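Local structure of IPT/TIG domain-containing protein (Bacteroides thetaiotaomicron, 3TC9) at residues 230-235 / 275-280; 235-240 / 299-304; 271-276 / 284-289. The protein is of uncertain function but probably binds nutrients as an auxiliary protein, joining an immunoglobulin-like IPT/TIG domain to a six-bladed beta-propeller. All blocks are in the same frame, centred on the assembly; numbering follows the deposited sequence.

Contact 1 of 3, residues 230-235 / 275-280; sequences GAETHP and IQFHPS. With EDO (1,2-ethanediol), chain T.
I275 meets E232 through its backbone: the carbonyl O of I275 lies 3.2 Å from E232 CB, and the CB atoms of the two residues are 4.4 Å apart. Strands 231-233 and 275-277 run nearly parallel, 19° between their directions, but their axes stay 6.6 Å apart, too far for ordinary sheet pairing. The E232 side chain bridges the gap. It bends at chi2, and OE2 lies beside Q276 CA. F277 buries the largest share of the surface. Its backbone N donates to E232 OE2 over 3.0 Å in an almost straight bond (173°) that uses the anti lone pair of the oxygen. Round the F277 ring, E232 CG lies at the edge, 3.5 Å from CD2, T233 O and P235 CD are placed obliquely, and H234 lies over one face. H234 presents its edge in a T-shaped pair, CD2 being 3.4 Å from F277 CE1 with the ring planes at 80°, and its CA adds a CH-pi contact to the same ring. H234 NE2 is held by G281 O. Beyond the ring, P235 CG comes to 3.8 Å from H278 O and then passes by P279 O. S280 N donates to H278 ND1, S280 OG also bonds to ND1, and H278 NE2 is turned to D350, while an ethanediol, probably from the crystallisation liquor, makes a weak bond to S280 OG. The first strands of successive propeller blades are thus joined by one acidic side chain that accepts from a backbone amide, which probably stabilises its negative charge beside a largely apolar, aromatic seam.

Contact 2 of 3, residues 235-240 / 299-304; sequences PINGEL and YDWKTK
N237 contributes the largest buried surface, and its amide meets the second segment at the Y299 hydroxyl. ND2 donates to Y299 OH over 2.8 Å in a nearly straight bond (172°), the oxygen lying in the amide plane. A water accepts from the same nitrogen and donates to W301 O, so two partners fix the rotation of the amide. The extended K304 chain crosses N237 at about a right angle, CG coming to 3.6 Å from ND2. W301 and I236 form the apolar part of the contact, on the more exposed side: I236 CG1 reaches the rim of the indole in its plane, 3.7 Å from CH2. Y299 CD2 lies over the centre of one indole face, and H234 meets the indole edge-to-face. E239 completes the polar group by approaching Y299 tip to tip. The hydroxyl of Y299 donates to E239 OE2 over a short 2.5 Å, on the syn side of the carboxylate, while accepting from N237. OE2 also bonds to the Y241 hydroxyl, and R252 NH2, bonded to K304 O, forms a long, weak ion pair with E239 OE2. The segments are the turn between strands 231-233 and 240-244 and the turn between strands 293-300 and 305-312, where D300 OD1 accepts from K302 N in an Asx turn; here the packing of these two turns joins adjacent blades of the six-bladed beta-propeller.

Contact 3 of 3, residues 271-276 / 284-289; sequences WEFHIQ and AYIVVV
H274 and V287 face each other as a hydrogen-bonded antiparallel pair: H274 N donates to V287 O, and V287 N returns a bond of 3.0 Å to H274 O. Q276 and Y285 repeat the pattern, with Y285 N only 2.8 Å from Q276 O. I275 with I286 lies between these pairs and F273 with V288 beyond the first; both are non-hydrogen-bonded, the CA atoms of I275 and I286 being 4.7 Å apart.

Side chains alternate between the two faces. On one, the H274 ring, in one of two modelled conformers, lies beside V287, whose CB makes a CH-pi contact over the imidazole face, 3.4 Å from CE1. V289 CG2 comes to CD2 of the same ring. On the other face, F273 CD1 lies 3.5 Å from I286 CG2, the two side chains pointing the same way, and I275 CG2 touches A284 CB at 3.7 Å. Just before strand 273-276, W271 has V288 CG1 over its five-membered ring, 4.0 Å from the centroid, while the extended E272 chain crosses V289. The bond from V289 N to E272 O is weak, its angle at hydrogen being 123°.

Outside this shell, polar ends are held by other parts of the propeller: W271 NE1 by the Y293 hydroxyl, Q276 OE1 by G337 N, and E272 OE2 by a salt bridge to R182. In the same conformer, H274 NE2 bonds to R335 O and W141 meets the ring edge-to-face. L306 touches I275 and A284. The hairpin therefore draws its cohesion from backbone bonds and apolar packing, while several polar tips find partners outside it, some in the same blade (Y293) and others beyond it (R182, R335, G337).

All three contacts lie on one side of the chain's centre, around the four-stranded blade of strands 273-277, 283-288, 293-300 and 305-312. Contact 3 is the hairpin formed by its first two strands. Contact 1 shares I275 and Q276 with it and, 11 Å away between centres, faces strand 273-277 with the first strand of the preceding blade. Contact 2, 10 Å from contact 1, shares P235 with it and alternates with it along the chain; H234 packs on Y299 between the two. Contacts 2 and 3 do not touch, their centres being 18 Å apart. Contact 3 thus pairs two neighbouring strands within one blade, whereas contacts 1 and 2 join adjacent blades of the propeller.

Contact 1 of 3, residues 230-235 / 275-280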
loop_
_atom_site.group_PDB
_atom_site.type_symbol
_atom_site.label_atom_id
_atom_site.label_comp_id
_atom_site.label_asym_id
_atom_site.label_seq_id
_atom_site.Cartn_x
_atom_site.Cartn_y
_atom_site.Cartn_z
ATOM N N GLY B 230 -0.467 -32.554 -1.416
ATOM C CA GLY B 230 -0.399 -31.357 -0.601
ATOM C C GLY B 230 -1.492 -31.261 0.426
ATOM O O GLY B 230 -2.565 -31.848 0.265
ATOM N N ALA B 231 -1.212 -30.504 1.491
ATOM C CA ALA B 231 -2.149 -30.241 2.572
ATOM C C ALA B 231 -2.110 -28.751 2.904
ATOM O O ALA B 231 -1.136 -28.061 2.565
ATOM C CB ALA B 231 -1.823 -31.089 3.794
ATOM N N GLU B 232 -3.184 -28.234 3.517
ATOM C CA GLU B 232 -3.313 -26.817 3.840
ATOM C C GLU B 232 -4.300 -26.642 4.991
ATOM O O GLU B 232 -5.347 -27.280 4.991
ATOM C CB GLU B 232 -3.778 -26.051 2.581
ATOM C CG GLU B 232 -4.286 -24.631 2.768
ATOM C CD GLU B 232 -3.280 -23.512 2.965
ATOM O OE1 GLU B 232 -2.369 -23.663 3.815
ATOM O OE2 GLU B 232 -3.481 -22.437 2.349
ATOM N N THR B 233 -3.962 -25.784 5.963
ATOM C CA THR B 233 -4.839 -25.487 7.088
ATOM C C THR B 233 -5.704 -24.270 6.780
ATOM O O THR B 233 -5.276 -23.407 6.013
ATOM C CB THR B 233 -4.023 -25.249 8.369
ATOM O OG1 THR B 233 -2.975 -24.322 8.085
ATOM C CG2 THR B 233 -3.463 -26.523 8.959
ATOM N N HIS B 234 -6.911 -24.184 7.386
ATOM C CA HIS B 234 -7.784 -23.009 7.253
ATOM C C HIS B 234 -7.153 -21.872 8.085
ATOM O O HIS B 234 -6.789 -22.112 9.243
ATOM C CB HIS B 234 -9.234 -23.301 7.663
ATOM C CG HIS B 234 -10.152 -22.157 7.365
ATOM N ND1 HIS B 234 -10.398 -21.170 8.296
ATOM C CD2 HIS B 234 -10.789 -21.838 6.219
ATOM C CE1 HIS B 234 -11.202 -20.305 7.705
ATOM N NE2 HIS B 234 -11.471 -20.667 6.457
ATOM N N PRO B 235 -6.952 -20.651 7.526
ATOM C CA PRO B 235 -6.223 -19.622 8.289
ATOM C C PRO B 235 -6.948 -19.064 9.514
ATOM O O PRO B 235 -6.284 -18.438 10.357
ATOM C CB PRO B 235 -5.946 -18.523 7.244
ATOM C CG PRO B 235 -6.995 -18.707 6.204
ATOM C CD PRO B 235 -7.260 -20.188 6.150
ATOM N N ILE B 275 -4.343 -27.201 -2.466
ATOM C CA ILE B 275 -5.372 -26.293 -1.951
ATOM C C ILE B 275 -4.630 -25.118 -1.305
ATOM O O ILE B 275 -3.698 -25.328 -0.528
ATOM C CB ILE B 275 -6.316 -27.021 -0.935
ATOM C CG1 ILE B 275 -6.980 -28.279 -1.559
ATOM C CG2 ILE B 275 -7.364 -26.042 -0.327
ATOM C CD1 ILE B 275 -7.512 -29.331 -0.541
ATOM N N GLN B 276 -5.000 -23.902 -1.668
ATOM C CA GLN B 276 -4.415 -22.691 -1.147
ATOM C C GLN B 276 -5.520 -21.733 -0.787
ATOM O O GLN B 276 -6.270 -21.299 -1.665
ATOM C CB GLN B 276 -3.452 -22.075 -2.155
ATOM C CG GLN B 276 -2.231 -22.943 -2.395
ATOM C CD GLN B 276 -1.077 -22.162 -2.893
ATOM O OE1 GLN B 276 -0.641 -22.320 -4.034
ATOM N NE2 GLN B 276 -0.556 -21.315 -2.036
ATOM N N PHE B 277 -5.617 -21.410 0.512
ATOM C CA PHE B 277 -6.626 -20.507 1.041
ATOM C C PHE B 277 -6.259 -19.061 0.873
ATOM O O PHE B 277 -5.118 -18.667 1.152
ATOM C CB PHE B 277 -6.858 -20.750 2.544
ATOM C CG PHE B 277 -7.799 -21.870 2.870
ATOM C CD1 PHE B 277 -9.174 -21.705 2.744
ATOM C CD2 PHE B 277 -7.318 -23.086 3.340
ATOM C CE1 PHE B 277 -10.047 -22.752 3.048
ATOM C CE2 PHE B 277 -8.189 -24.134 3.641
ATOM C CZ PHE B 277 -9.545 -23.961 3.492
ATOM N N HIS B 278 -7.279 -18.245 0.548
ATOM C CA HIS B 278 -7.174 -16.796 0.515
ATOM C C HIS B 278 -6.937 -16.335 1.981
ATOM O O HIS B 278 -7.488 -16.980 2.886
ATOM C CB HIS B 278 -8.473 -16.233 -0.085
ATOM C CG HIS B 278 -8.528 -14.748 -0.179
ATOM N ND1 HIS B 278 -8.907 -13.968 0.893
ATOM C CD2 HIS B 278 -8.285 -13.947 -1.241
ATOM C CE1 HIS B 278 -8.835 -12.723 0.464
ATOM N NE2 HIS B 278 -8.478 -12.664 -0.819
ATOM N N PRO B 279 -6.149 -15.249 2.242
ATOM C CA PRO B 279 -5.880 -14.815 3.641
ATOM C C PRO B 279 -7.108 -14.609 4.558
ATOM O O PRO B 279 -6.980 -14.771 5.786
ATOM C CB PRO B 279 -5.140 -13.494 3.457
ATOM C CG PRO B 279 -4.498 -13.613 2.119
ATOM C CD PRO B 279 -5.406 -14.409 1.272
ATOM N N SER B 280 -8.291 -14.270 3.984
ATOM C CA SER B 280 -9.559 -14.106 4.735
ATOM C C SER B 280 -10.120 -15.465 5.184
ATOM O O SER B 280 -10.898 -15.535 6.141
ATOM C CB SER B 280 -10.592 -13.423 3.850
ATOM O OG SER B 280 -10.901 -14.262 2.746
HETATM C C1 EDO T . -12.796 -12.454 -0.706
HETATM O O1 EDO T . -12.432 -12.204 0.657
HETATM C C2 EDO T . -14.141 -13.177 -0.773
HETATM O O2 EDO T . -14.626 -13.158 -2.127
HETATM O O HOH W 1 -1.885 -19.868 0.752
#

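Contact 2 of 3, residues 235-240 / 299-304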
loop_
_atom_site.group_PDB
_atom_site.type_symbol
_atom_site.label_atom_id
_atom_site.label_comp_id
_atom_site.label_asym_id
_atom_site.label_seq_id
_atom_site.Cartn_x
_atom_site.Cartn_y
_atom_site.Cartn_z
ATOM N N PRO B 235 -6.952 -20.651 7.526
ATOM C CA PRO B 235 -6.223 -19.622 8.289
ATOM C C PRO B 235 -6.948 -19.064 9.514
ATOM O O PRO B 235 -6.284 -18.438 10.357
ATOM C CB PRO B 235 -5.946 -18.523 7.244
ATOM C CG PRO B 235 -6.995 -18.707 6.204
ATOM C CD PRO B 235 -7.260 -20.188 6.150
ATOM N N ILE B 236 -8.267 -19.309 9.656
ATOM C CA ILE B 236 -9.017 -18.802 10.800
ATOM C C ILE B 236 -9.436 -19.959 11.741
ATOM O O ILE B 236 -9.239 -19.847 12.960
ATOM C CB ILE B 236 -10.239 -17.949 10.331
ATOM C CG1 ILE B 236 -9.870 -16.878 9.256
ATOM C CG2 ILE B 236 -11.096 -17.385 11.509
ATOM C CD1 ILE B 236 -8.926 -15.722 9.656
ATOM N N ASN B 237 -10.021 -21.041 11.197
ATOM C CA ASN B 237 -10.525 -22.157 12.007
ATOM C C ASN B 237 -9.483 -23.285 12.259
ATOM O O ASN B 237 -9.714 -24.132 13.119
ATOM C CB ASN B 237 -11.817 -22.718 11.403
ATOM C CG ASN B 237 -13.002 -21.762 11.442
ATOM O OD1 ASN B 237 -13.134 -20.917 12.335
ATOM N ND2 ASN B 237 -13.899 -21.869 10.476
ATOM N N GLY B 238 -8.360 -23.269 11.548
ATOM C CA GLY B 238 -7.257 -24.199 11.770
ATOM C C GLY B 238 -7.337 -25.652 11.336
ATOM O O GLY B 238 -6.362 -26.376 11.541
ATOM N N GLU B 239 -8.454 -26.105 10.713
ATOM C CA GLU B 239 -8.563 -27.503 10.255
ATOM C C GLU B 239 -7.708 -27.763 8.979
ATOM O O GLU B 239 -7.415 -26.834 8.226
ATOM C CB GLU B 239 -10.031 -27.929 10.045
ATOM C CG GLU B 239 -10.721 -27.334 8.833
ATOM C CD GLU B 239 -11.374 -25.974 8.984
ATOM O OE1 GLU B 239 -11.092 -25.267 9.976
ATOM O OE2 GLU B 239 -12.182 -25.614 8.101
ATOM N N LEU B 240 -7.331 -29.034 8.745
ATOM C CA LEU B 240 -6.469 -29.425 7.632
ATOM C C LEU B 240 -7.236 -30.042 6.461
ATOM O O LEU B 240 -8.057 -30.937 6.659
ATOM C CB LEU B 240 -5.423 -30.421 8.133
ATOM C CG LEU B 240 -4.313 -30.799 7.152
ATOM C CD1 LEU B 240 -3.227 -29.769 7.159
ATOM C CD2 LEU B 240 -3.726 -32.132 7.500
ATOM N N TYR B 299 -15.718 -21.238 1.169
ATOM C CA TYR B 299 -15.759 -21.766 2.521
ATOM C C TYR B 299 -17.125 -21.514 3.164
ATOM O O TYR B 299 -17.604 -20.379 3.147
ATOM C CB TYR B 299 -14.654 -21.137 3.359
ATOM C CG TYR B 299 -14.446 -21.818 4.686
ATOM C CD1 TYR B 299 -13.809 -23.053 4.764
ATOM C CD2 TYR B 299 -14.832 -21.205 5.873
ATOM C CE1 TYR B 299 -13.564 -23.663 5.985
ATOM C CE2 TYR B 299 -14.616 -21.819 7.105
ATOM C CZ TYR B 299 -13.971 -23.043 7.155
ATOM O OH TYR B 299 -13.710 -23.633 8.356
ATOM N N ASP B 300 -17.747 -22.568 3.720
ATOM C CA ASP B 300 -19.017 -22.460 4.454
ATOM C C ASP B 300 -18.652 -22.266 5.932
ATOM O O ASP B 300 -18.177 -23.195 6.590
ATOM C CB ASP B 300 -19.898 -23.707 4.214
ATOM C CG ASP B 300 -21.320 -23.662 4.772
ATOM O OD1 ASP B 300 -21.587 -22.830 5.689
ATOM O OD2 ASP B 300 -22.160 -24.475 4.318
ATOM N N TRP B 301 -18.815 -21.036 6.426
ATOM C CA TRP B 301 -18.434 -20.678 7.792
ATOM C C TRP B 301 -19.308 -21.353 8.842
ATOM O O TRP B 301 -18.846 -21.575 9.963
ATOM C CB TRP B 301 -18.444 -19.153 7.967
ATOM C CG TRP B 301 -17.335 -18.478 7.207
ATOM C CD1 TRP B 301 -17.389 -18.005 5.928
ATOM C CD2 TRP B 301 -15.986 -18.256 7.660
ATOM N NE1 TRP B 301 -16.178 -17.449 5.576
ATOM C CE2 TRP B 301 -15.300 -17.588 6.621
ATOM C CE3 TRP B 301 -15.302 -18.522 8.862
ATOM C CZ2 TRP B 301 -13.971 -17.180 6.744
ATOM C CZ3 TRP B 301 -13.977 -18.130 8.977
ATOM C CH2 TRP B 301 -13.326 -17.465 7.928
ATOM N N LYS B 302 -20.532 -21.724 8.469
ATOM C CA LYS B 302 -21.462 -22.388 9.368
ATOM C C LYS B 302 -21.109 -23.862 9.578
ATOM O O LYS B 302 -21.255 -24.373 10.689
ATOM C CB LYS B 302 -22.889 -22.258 8.832
ATOM C CG LYS B 302 -23.558 -20.935 9.180
ATOM C CD LYS B 302 -25.091 -21.107 9.356
ATOM C CE LYS B 302 -25.521 -21.491 10.775
ATOM N NZ LYS B 302 -26.595 -22.527 10.795
ATOM N N THR B 303 -20.679 -24.556 8.522
ATOM C CA THR B 303 -20.335 -25.978 8.612
ATOM C C THR B 303 -18.821 -26.161 8.807
ATOM O O THR B 303 -18.361 -27.280 9.051
ATOM C CB THR B 303 -20.834 -26.724 7.379
ATOM O OG1 THR B 303 -20.096 -26.271 6.250
ATOM C CG2 THR B 303 -22.331 -26.536 7.143
ATOM N N LYS B 304 -18.056 -25.049 8.704
ATOM C CA LYS B 304 -16.594 -24.992 8.830
ATOM C C LYS B 304 -15.959 -25.970 7.812
ATOM O O LYS B 304 -15.075 -26.749 8.164
ATOM C CB LYS B 304 -16.129 -25.242 10.287
ATOM C CG LYS B 304 -16.582 -24.134 11.233
ATOM C CD LYS B 304 -16.006 -24.245 12.628
ATOM C CE LYS B 304 -16.639 -23.223 13.543
ATOM N NZ LYS B 304 -15.855 -23.033 14.791
HETATM O O HOH W 2 -16.624 -20.692 11.257
#

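Contact 3 of 3, residues 271-276 / 284-289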
loop_
_atom_site.group_PDB
_atom_site.type_symbol
_atom_site.label_atom_id
_atom_site.label_comp_id
_atom_site.label_asym_id
_atom_site.label_seq_id
_atom_site.Cartn_x
_atom_site.Cartn_y
_atom_site.Cartn_z
ATOM N N TRP B 271 -6.052 -37.047 -10.352
ATOM C CA TRP B 271 -6.143 -35.593 -10.216
ATOM C C TRP B 271 -5.123 -35.115 -9.174
ATOM O O TRP B 271 -5.311 -35.302 -7.969
ATOM C CB TRP B 271 -7.580 -35.176 -9.839
ATOM C CG TRP B 271 -8.256 -34.255 -10.809
ATOM C CD1 TRP B 271 -8.747 -33.011 -10.543
ATOM C CD2 TRP B 271 -8.576 -34.527 -12.184
ATOM N NE1 TRP B 271 -9.353 -32.489 -11.665
ATOM C CE2 TRP B 271 -9.256 -33.395 -12.689
ATOM C CE3 TRP B 271 -8.358 -35.625 -13.044
ATOM C CZ2 TRP B 271 -9.723 -33.328 -14.011
ATOM C CZ3 TRP B 271 -8.820 -35.557 -14.355
ATOM C CH2 TRP B 271 -9.495 -34.422 -14.826
ATOM N N GLU B 272 -4.015 -34.562 -9.669
ATOM C CA GLU B 272 -2.915 -34.044 -8.866
ATOM C C GLU B 272 -3.177 -32.586 -8.567
ATOM O O GLU B 272 -3.164 -31.768 -9.492
ATOM C CB GLU B 272 -1.570 -34.235 -9.597
ATOM C CG GLU B 272 -0.364 -33.699 -8.836
ATOM C CD GLU B 272 0.974 -33.751 -9.554
ATOM O OE1 GLU B 272 0.995 -33.988 -10.784
ATOM O OE2 GLU B 272 2.009 -33.532 -8.886
ATOM N N PHE B 273 -3.465 -32.251 -7.289
ATOM C CA PHE B 273 -3.755 -30.857 -6.959
ATOM C C PHE B 273 -3.388 -30.446 -5.526
ATOM O O PHE B 273 -3.282 -31.295 -4.638
ATOM C CB PHE B 273 -5.256 -30.525 -7.206
ATOM C CG PHE B 273 -6.271 -31.287 -6.382
ATOM C CD1 PHE B 273 -6.704 -30.795 -5.148
ATOM C CD2 PHE B 273 -6.826 -32.475 -6.855
ATOM C CE1 PHE B 273 -7.661 -31.495 -4.387
ATOM C CE2 PHE B 273 -7.768 -33.186 -6.089
ATOM C CZ PHE B 273 -8.193 -32.682 -4.868
ATOM N N HIS B 274 -3.213 -29.109 -5.332
ATOM C CA HIS B 274 -3.011 -28.556 -4.007
ATOM C C HIS B 274 -4.134 -27.530 -3.751
ATOM O O HIS B 274 -4.842 -27.121 -4.683
ATOM C CB HIS B 274 -1.587 -27.997 -3.780
ATOM C CG HIS B 274 -1.158 -26.939 -4.740
ATOM N ND1 HIS B 274 -1.496 -25.615 -4.546
ATOM C CD2 HIS B 274 -0.404 -27.041 -5.854
ATOM C CE1 HIS B 274 -0.947 -24.956 -5.550
ATOM N NE2 HIS B 274 -0.292 -25.773 -6.370
ATOM N N ILE B 275 -4.343 -27.201 -2.466
ATOM C CA ILE B 275 -5.372 -26.293 -1.951
ATOM C C ILE B 275 -4.630 -25.118 -1.305
ATOM O O ILE B 275 -3.698 -25.328 -0.528
ATOM C CB ILE B 275 -6.316 -27.021 -0.935
ATOM C CG1 ILE B 275 -6.980 -28.279 -1.559
ATOM C CG2 ILE B 275 -7.364 -26.042 -0.327
ATOM C CD1 ILE B 275 -7.512 -29.331 -0.541
ATOM N N GLN B 276 -5.000 -23.902 -1.668
ATOM C CA GLN B 276 -4.415 -22.691 -1.147
ATOM C C GLN B 276 -5.520 -21.733 -0.787
ATOM O O GLN B 276 -6.270 -21.299 -1.665
ATOM C CB GLN B 276 -3.452 -22.075 -2.155
ATOM C CG GLN B 276 -2.231 -22.943 -2.395
ATOM C CD GLN B 276 -1.077 -22.162 -2.893
ATOM O OE1 GLN B 276 -0.641 -22.320 -4.034
ATOM N NE2 GLN B 276 -0.556 -21.315 -2.036
ATOM N N ALA B 284 -10.787 -21.027 -1.202
ATOM C CA ALA B 284 -9.495 -21.569 -1.559
ATOM C C ALA B 284 -9.438 -21.791 -3.050
ATOM O O ALA B 284 -10.469 -22.033 -3.679
ATOM C CB ALA B 284 -9.231 -22.872 -0.819
ATOM N N TYR B 285 -8.232 -21.662 -3.620
ATOM C CA TYR B 285 -7.973 -22.030 -4.999
ATOM C C TYR B 285 -7.509 -23.476 -4.965
ATOM O O TYR B 285 -6.768 -23.867 -4.051
ATOM C CB TYR B 285 -6.950 -21.117 -5.699
ATOM C CG TYR B 285 -7.507 -19.789 -6.169
ATOM C CD1 TYR B 285 -8.768 -19.707 -6.761
ATOM C CD2 TYR B 285 -6.768 -18.619 -6.047
ATOM C CE1 TYR B 285 -9.280 -18.488 -7.216
ATOM C CE2 TYR B 285 -7.281 -17.388 -6.468
ATOM C CZ TYR B 285 -8.536 -17.328 -7.063
ATOM O OH TYR B 285 -9.018 -16.124 -7.530
ATOM N N ILE B 286 -8.025 -24.285 -5.889
ATOM C CA ILE B 286 -7.657 -25.677 -6.054
ATOM C C ILE B 286 -6.886 -25.698 -7.381
ATOM O O ILE B 286 -7.469 -25.461 -8.445
ATOM C CB ILE B 286 -8.897 -26.610 -5.975
ATOM C CG1 ILE B 286 -9.524 -26.533 -4.553
ATOM C CG2 ILE B 286 -8.512 -28.056 -6.356
ATOM C CD1 ILE B 286 -10.772 -27.365 -4.304
ATOM N N VAL B 287 -5.547 -25.839 -7.285
ATOM C CA VAL B 287 -4.639 -25.768 -8.414
ATOM C C VAL B 287 -4.362 -27.160 -8.893
ATOM O O VAL B 287 -3.656 -27.920 -8.193
ATOM C CB VAL B 287 -3.351 -24.999 -8.010
ATOM C CG1 VAL B 287 -2.310 -24.956 -9.140
ATOM C CG2 VAL B 287 -3.693 -23.585 -7.507
ATOM N N VAL B 288 -4.905 -27.491 -10.107
ATOM C CA VAL B 288 -4.739 -28.832 -10.689
ATOM C C VAL B 288 -3.485 -28.867 -11.581
ATOM O O VAL B 288 -3.505 -28.488 -12.759
ATOM C CB VAL B 288 -5.982 -29.399 -11.399
ATOM C CG1 VAL B 288 -5.838 -30.910 -11.563
ATOM C CG2 VAL B 288 -7.239 -29.070 -10.603
ATOM N N VAL B 289 -2.394 -29.327 -10.969
ATOM C CA VAL B 289 -1.042 -29.426 -11.528
ATOM C C VAL B 289 -1.021 -30.245 -12.838
ATOM O O VAL B 289 -0.413 -29.795 -13.815
ATOM C CB VAL B 289 -0.078 -30.043 -10.479
ATOM C CG1 VAL B 289 1.373 -30.055 -10.977
ATOM C CG2 VAL B 289 -0.181 -29.301 -9.152
#